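Local coordinates for protein putative histidinol-phosphate aminotransferase (PDB 3LY1) that binds pyridoxal 5'-phosphate and probably acts as a class-II aminotransferase, perhaps of the histidinol-phosphate type, at residues 76-81 with 102-107; 144-149 with 177-182. All coordinates share one frame; numbering follows the deposited sequence.

How the interactions relate
Interaction 1 and interaction 2 hold the same PLP at different points, with their centres about 10 Å apart. Interaction 1 (76-81 with 102-107) grips the phosphate and lays a tyrosine over the pyridine ring; interaction 2 (144-149 with 177-182) supplies the carboxylate at the ring nitrogen and a phenol at O3. Between them they cover opposite faces of the pyridine, Tyr102 one and Ala181 CB the other. Directly between the contacts, Ile81 CD1 packs 3.5 Å from Tyr146 OH and 3.8 Å from Asp179 OD2, while Tyr102 O lies 3.4 Å from Tyr146 CE2. Helix and loop of the first contact thus pack against the sheet strands of the second.

Interaction 1 (76-81 with 102-107). With PLP (pyridoxal-5'-phosphate), chain E; EDO (1,2-ethanediol), chain L; EDO (1,2-ethanediol), chain G.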
loop_
_atom_site.group_PDB
_atom_site.type_symbol
_atom_site.label_atom_id
_atom_site.label_comp_id
_atom_site.label_asym_id
_atom_site.label_seq_id
_atom_site.Cartn_x
_atom_site.Cartn_y
_atom_site.Cartn_z
ATOM N N GLY A 76 0.077 0.985 -6.258
ATOM C CA GLY A 76 0.437 2.023 -7.219
ATOM C C GLY A 76 1.929 2.061 -7.476
ATOM O O GLY A 76 2.701 1.496 -6.716
ATOM N N SER A 77 2.353 2.763 -8.524
ATOM C CA SER A 77 3.760 2.912 -8.769
ATOM C C SER A 77 4.401 3.909 -7.782
ATOM O O SER A 77 5.646 3.970 -7.686
ATOM C CB SER A 77 3.999 3.277 -10.248
ATOM O OG SER A 77 3.469 4.555 -10.568
ATOM N N SER A 78 3.587 4.674 -7.032
ATOM C CA SER A 78 4.119 5.572 -5.978
ATOM C C SER A 78 5.001 4.765 -5.014
ATOM O O SER A 78 6.117 5.180 -4.666
ATOM C CB SER A 78 2.989 6.275 -5.189
ATOM O OG SER A 78 2.099 7.046 -6.011
ATOM N N GLU A 79 4.513 3.597 -4.626
ATOM C CA GLU A 79 5.237 2.697 -3.724
ATOM C C GLU A 79 6.437 2.025 -4.374
ATOM O O GLU A 79 7.448 1.806 -3.713
ATOM C CB GLU A 79 4.314 1.680 -3.039
ATOM C CG GLU A 79 3.349 2.306 -1.999
ATOM C CD GLU A 79 4.009 2.900 -0.750
ATOM O OE1 GLU A 79 5.254 2.838 -0.552
ATOM O OE2 GLU A 79 3.238 3.436 0.099
ATOM N N GLY A 80 6.362 1.813 -5.675
ATOM C CA GLY A 80 7.512 1.364 -6.485
ATOM C C GLY A 80 8.667 2.327 -6.542
ATOM O O GLY A 80 9.824 1.921 -6.381
ATOM N N ILE A 81 8.360 3.619 -6.680
ATOM C CA ILE A 81 9.393 4.637 -6.706
ATOM C C ILE A 81 10.087 4.675 -5.355
ATOM O O ILE A 81 11.318 4.669 -5.291
ATOM C CB ILE A 81 8.837 6.045 -7.031
ATOM C CG1 ILE A 81 8.153 6.048 -8.398
ATOM C CG2 ILE A 81 9.987 7.084 -6.924
ATOM C CD1 ILE A 81 7.158 7.246 -8.663
ATOM N N TYR A 102 8.742 14.387 -12.484
ATOM C CA TYR A 102 7.881 13.942 -11.381
ATOM C C TYR A 102 8.683 13.925 -10.069
ATOM O O TYR A 102 9.748 13.287 -10.000
ATOM C CB TYR A 102 7.293 12.569 -11.696
ATOM C CG TYR A 102 6.214 12.140 -10.732
ATOM C CD1 TYR A 102 5.022 12.880 -10.605
ATOM C CD2 TYR A 102 6.374 11.011 -9.945
ATOM C CE1 TYR A 102 4.042 12.498 -9.718
ATOM C CE2 TYR A 102 5.407 10.628 -9.048
ATOM C CZ TYR A 102 4.232 11.358 -8.945
ATOM O OH TYR A 102 3.247 10.942 -8.075
ATOM N N GLY A 103 8.172 14.645 -9.057
ATOM C CA GLY A 103 8.950 14.974 -7.850
ATOM C C GLY A 103 9.181 13.868 -6.833
ATOM O O GLY A 103 9.956 14.053 -5.888
ATOM N N ASP A 104 8.520 12.742 -6.978
ATOM C CA ASP A 104 8.662 11.660 -5.979
ATOM C C ASP A 104 10.054 11.111 -5.875
ATOM O O ASP A 104 10.444 10.702 -4.817
ATOM C CB ASP A 104 7.714 10.499 -6.250
ATOM C CG ASP A 104 6.286 10.777 -5.787
ATOM O OD1 ASP A 104 5.950 11.942 -5.482
ATOM O OD2 ASP A 104 5.498 9.807 -5.724
ATOM N N GLY A 105 10.803 11.056 -6.973
ATOM C CA GLY A 105 12.166 10.576 -6.898
ATOM C C GLY A 105 13.015 11.457 -5.975
ATOM O O GLY A 105 13.650 10.958 -5.052
ATOM N N GLU A 106 13.009 12.761 -6.231
ATOM C CA GLU A 106 13.716 13.724 -5.390
ATOM C C GLU A 106 13.291 13.627 -3.893
ATOM O O GLU A 106 14.139 13.692 -2.971
ATOM C CB GLU A 106 13.513 15.140 -5.950
ATOM C CG GLU A 106 13.811 16.234 -5.004
ATOM C CD GLU A 106 13.771 17.614 -5.652
ATOM O OE1 GLU A 106 13.030 17.826 -6.627
ATOM O OE2 GLU A 106 14.466 18.500 -5.151
ATOM N N HIS A 107 11.988 13.529 -3.685
ATOM C CA HIS A 107 11.375 13.446 -2.360
ATOM C C HIS A 107 11.961 12.300 -1.542
ATOM O O HIS A 107 12.409 12.515 -0.393
ATOM C CB HIS A 107 9.849 13.295 -2.506
ATOM C CG HIS A 107 9.129 13.014 -1.223
ATOM N ND1 HIS A 107 8.733 14.005 -0.353
ATOM C CD2 HIS A 107 8.676 11.846 -0.690
ATOM C CE1 HIS A 107 8.126 13.456 0.687
ATOM N NE2 HIS A 107 8.075 12.150 0.507
HETATM N N1 PLP E . 4.761 8.145 -12.012
HETATM C C2 PLP E . 4.302 9.270 -12.665
HETATM C C2A PLP E . 5.137 9.850 -13.779
HETATM C C3 PLP E . 3.101 9.843 -12.244
HETATM O O3 PLP E . 2.658 10.961 -12.874
HETATM C C4 PLP E . 2.384 9.267 -11.171
HETATM C C4A PLP E . 1.024 9.792 -10.789
HETATM O O4A PLP E . 0.953 10.998 -10.618
HETATM C C5 PLP E . 2.875 8.132 -10.515
HETATM C C6 PLP E . 4.087 7.600 -10.956
HETATM C C5A PLP E . 2.155 7.486 -9.351
HETATM O O4P PLP E . 0.848 6.970 -9.666
HETATM P P PLP E . 0.259 5.695 -8.908
HETATM O O1P PLP E . 0.755 5.595 -7.500
HETATM O O2P PLP E . 0.719 4.563 -9.788
HETATM O O3P PLP E . -1.237 5.945 -9.011
HETATM C C1 EDO L . 10.616 18.282 -3.556
HETATM O O1 EDO L . 11.213 17.275 -2.730
HETATM C C2 EDO L . 9.379 17.654 -4.184
HETATM O O2 EDO L . 9.820 16.671 -5.118
HETATM C C1 EDO G . 11.683 17.122 -9.830
HETATM O O1 EDO G . 12.144 16.590 -8.579
HETATM C C2 EDO G . 10.665 18.275 -9.708
HETATM O O2 EDO G . 10.663 19.088 -10.928
#
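PLP O1P is gripped by two bonds from Ser78: its backbone N donates at 3.0 Å, and its OG, anti to the carbonyl carbon and beside that N (chi1 -57°), reaches in to a very short 2.5 Å. Ser77 N and OG both donate to PLP O2P, the N at 2.7 Å, with OG in the crowded position between N and the carbonyl carbon (chi1 66°). Serine suits both places, being short enough for hydroxyl and amide to serve one oxygen. Ser78 OG is also bonded to Lys243 NZ of the second subunit. Gly76, at positive phi (72°) and with no side chain, leaves room for the phosphate beside its CA.

Tyr102 lies with its ring nearly parallel to the pyridine, PLP C3 being 3.7 Å above the centre of the phenol face. Ile81 sets CD1 at the edge of that ring, 3.8 Å from Tyr102 CE2 and equally far from PLP C6. Its CG2 rests beside the Gly105 backbone, 4.1 Å from Gly105 N. No hydrogen bond joins the segments; they meet by packing, Ile81 also touching Asp104 CB. Backbone amides near the amino end of helix 76-88 probably help stabilise the phosphate's negative charge, while Tyr102 over one face, with Ile81 at the edge, probably helps to orient the ring.

Interaction 2 (144-149 with 177-182); sequences IVYLVN and IVDEAY. With PLP (pyridoxal-5'-phosphate), chain E.
Strands 143-148 and 174-179 are the neighbouring parallel strands of a beta-alpha-beta unit, central in the large sheet of the aminotransferase fold, and run out at their carboxyl ends onto the cofactor. Backbone bonds alternate between them: Ile177 N gives to Val145 O at 2.8 Å, Leu147 N to Ile177 O, Asp179 N to Leu147 O, and Asn149 N to Asp179 O from above the carbonyl plane.

On the face of Tyr146, Val148, Ile177 and Asp179, Ile144 CG2 presses on Ile177 CD1 at a tight 3.5 Å, and Ile177 CG2 meets the Tyr146 ring edge. Tyr146 and Asp179 both have CG anti to the backbone N (chi1 175° and -176°), so they run side by side, ring and carboxylate planes 47° apart. Tyrosine is long enough to carry its OH to the anti lone pair of Asp179 OD2, donating at 2.6 Å; PLP N1 donates to the same oxygen at 2.7 Å. Aspartate's second oxygen, OD1, accepts from Ala181 N in an Asx turn, and alanine's small CB lets the pyridine lie close. Tyr182 OH and PLP O3 share a hydrogen bond of 2.5 Å. A buried carboxylate so steadied would favour a protonated pyridine nitrogen, consistent with the ring's role as electron sink in transamination.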
loop_
_atom_site.group_PDB
_atom_site.type_symbol
_atom_site.label_atom_id
_atom_site.label_comp_id
_atom_site.label_asym_id
_atom_site.label_seq_id
_atom_site.Cartn_x
_atom_site.Cartn_y
_atom_site.Cartn_z
ATOM N N ILE A 144 21.660 6.951 -8.901
ATOM C CA ILE A 144 20.359 6.462 -9.387
ATOM C C ILE A 144 19.877 7.485 -10.380
ATOM O O ILE A 144 19.898 8.675 -10.081
ATOM C CB ILE A 144 19.310 6.350 -8.247
ATOM C CG1 ILE A 144 19.831 5.432 -7.132
ATOM C CG2 ILE A 144 17.924 5.877 -8.788
ATOM C CD1 ILE A 144 18.930 5.359 -5.895
ATOM N N VAL A 145 19.435 7.040 -11.558
ATOM C CA VAL A 145 18.970 7.936 -12.612
ATOM C C VAL A 145 17.476 7.662 -12.720
ATOM O O VAL A 145 17.098 6.514 -12.862
ATOM C CB VAL A 145 19.641 7.659 -13.980
ATOM C CG1 VAL A 145 19.080 8.648 -15.055
ATOM C CG2 VAL A 145 21.173 7.726 -13.883
ATOM N N TYR A 146 16.636 8.695 -12.616
ATOM C CA TYR A 146 15.172 8.529 -12.684
ATOM C C TYR A 146 14.651 9.248 -13.929
ATOM O O TYR A 146 14.728 10.479 -14.001
ATOM C CB TYR A 146 14.527 9.040 -11.388
ATOM C CG TYR A 146 13.013 9.047 -11.342
ATOM C CD1 TYR A 146 12.284 7.872 -11.511
ATOM C CD2 TYR A 146 12.309 10.225 -11.120
ATOM C CE1 TYR A 146 10.919 7.858 -11.476
ATOM C CE2 TYR A 146 10.911 10.222 -11.045
ATOM C CZ TYR A 146 10.225 9.032 -11.252
ATOM O OH TYR A 146 8.852 8.983 -11.236
ATOM N N LEU A 147 14.139 8.452 -14.873
ATOM C CA LEU A 147 13.740 8.878 -16.202
ATOM C C LEU A 147 12.261 8.565 -16.382
ATOM O O LEU A 147 11.864 7.418 -16.427
ATOM C CB LEU A 147 14.543 8.149 -17.274
ATOM C CG LEU A 147 16.072 8.286 -17.286
ATOM C CD1 LEU A 147 16.656 7.397 -18.411
ATOM C CD2 LEU A 147 16.527 9.754 -17.426
ATOM N N VAL A 148 11.462 9.609 -16.413
ATOM C CA VAL A 148 10.027 9.496 -16.656
ATOM C C VAL A 148 9.777 9.705 -18.130
ATOM O O VAL A 148 10.219 10.728 -18.716
ATOM C CB VAL A 148 9.243 10.508 -15.766
ATOM C CG1 VAL A 148 7.713 10.274 -15.950
ATOM C CG2 VAL A 148 9.688 10.363 -14.287
ATOM N N ASN A 149 9.045 8.762 -18.739
ATOM C CA ASN A 149 8.948 8.674 -20.180
ATOM C C ASN A 149 7.639 8.034 -20.553
ATOM O O ASN A 149 7.527 6.827 -20.446
ATOM C CB ASN A 149 10.077 7.799 -20.771
ATOM C CG ASN A 149 10.323 8.067 -22.249
ATOM O OD1 ASN A 149 10.077 9.198 -22.740
ATOM N ND2 ASN A 149 10.769 7.019 -22.995
ATOM N N ILE A 177 16.022 3.940 -13.127
ATOM C CA ILE A 177 14.597 3.747 -12.899
ATOM C C ILE A 177 13.865 4.440 -14.050
ATOM O O ILE A 177 13.971 5.655 -14.224
ATOM C CB ILE A 177 14.129 4.366 -11.569
ATOM C CG1 ILE A 177 14.870 3.785 -10.350
ATOM C CG2 ILE A 177 12.597 4.216 -11.401
ATOM C CD1 ILE A 177 14.702 4.625 -9.063
ATOM N N VAL A 178 13.093 3.673 -14.817
ATOM C CA VAL A 178 12.374 4.186 -15.955
ATOM C C VAL A 178 10.885 4.060 -15.673
ATOM O O VAL A 178 10.380 2.954 -15.459
ATOM C CB VAL A 178 12.724 3.439 -17.296
ATOM C CG1 VAL A 178 12.099 4.142 -18.490
ATOM C CG2 VAL A 178 14.260 3.292 -17.485
ATOM N N ASP A 179 10.204 5.209 -15.640
ATOM C CA ASP A 179 8.819 5.325 -15.180
ATOM C C ASP A 179 7.937 5.526 -16.392
ATOM O O ASP A 179 7.901 6.609 -16.972
ATOM C CB ASP A 179 8.719 6.475 -14.136
ATOM C CG ASP A 179 7.332 6.627 -13.517
ATOM O OD1 ASP A 179 6.322 6.084 -14.097
ATOM O OD2 ASP A 179 7.253 7.334 -12.438
ATOM N N GLU A 180 7.235 4.460 -16.785
ATOM C CA GLU A 180 6.411 4.479 -17.970
ATOM C C GLU A 180 4.930 4.506 -17.636
ATOM O O GLU A 180 4.126 3.902 -18.340
ATOM C CB GLU A 180 6.772 3.290 -18.841
ATOM C CG GLU A 180 8.247 3.360 -19.344
ATOM C CD GLU A 180 8.655 2.241 -20.329
ATOM O OE1 GLU A 180 7.821 1.372 -20.711
ATOM O OE2 GLU A 180 9.848 2.258 -20.727
ATOM N N ALA A 181 4.572 5.238 -16.572
ATOM C CA ALA A 181 3.177 5.435 -16.149
ATOM C C ALA A 181 2.267 5.721 -17.331
ATOM O O ALA A 181 1.205 5.118 -17.440
ATOM C CB ALA A 181 3.090 6.580 -15.112
ATOM N N TYR A 182 2.678 6.625 -18.231
ATOM C CA TYR A 182 1.782 7.089 -19.307
ATOM C C TYR A 182 2.023 6.463 -20.684
ATOM O O TYR A 182 1.534 6.982 -21.698
ATOM C CB TYR A 182 1.837 8.624 -19.420
ATOM C CG TYR A 182 1.515 9.340 -18.117
ATOM C CD1 TYR A 182 0.213 9.548 -17.698
ATOM C CD2 TYR A 182 2.530 9.799 -17.305
ATOM C CE1 TYR A 182 -0.053 10.172 -16.464
ATOM C CE2 TYR A 182 2.266 10.442 -16.097
ATOM C CZ TYR A 182 0.973 10.620 -15.682
ATOM O OH TYR A 182 0.722 11.235 -14.457
HETATM N N1 PLP E . 4.761 8.145 -12.012
HETATM C C2 PLP E . 4.302 9.270 -12.665
HETATM C C2A PLP E . 5.137 9.850 -13.779
HETATM C C3 PLP E . 3.101 9.843 -12.244
HETATM O O3 PLP E . 2.658 10.961 -12.874
HETATM C C4 PLP E . 2.384 9.267 -11.171
HETATM C C4A PLP E . 1.024 9.792 -10.789
HETATM O O4A PLP E . 0.953 10.998 -10.618
HETATM C C5 PLP E . 2.875 8.132 -10.515
HETATM C C6 PLP E . 4.087 7.600 -10.956
HETATM C C5A PLP E . 2.155 7.486 -9.351
HETATM O O4P PLP E . 0.848 6.970 -9.666
HETATM P P PLP E . 0.259 5.695 -8.908
HETATM O O1P PLP E . 0.755 5.595 -7.500
HETATM O O2P PLP E . 0.719 4.563 -9.788
HETATM O O3P PLP E . -1.237 5.945 -9.011
HETATM O O HOH W 1 10.954 4.103 -22.322
#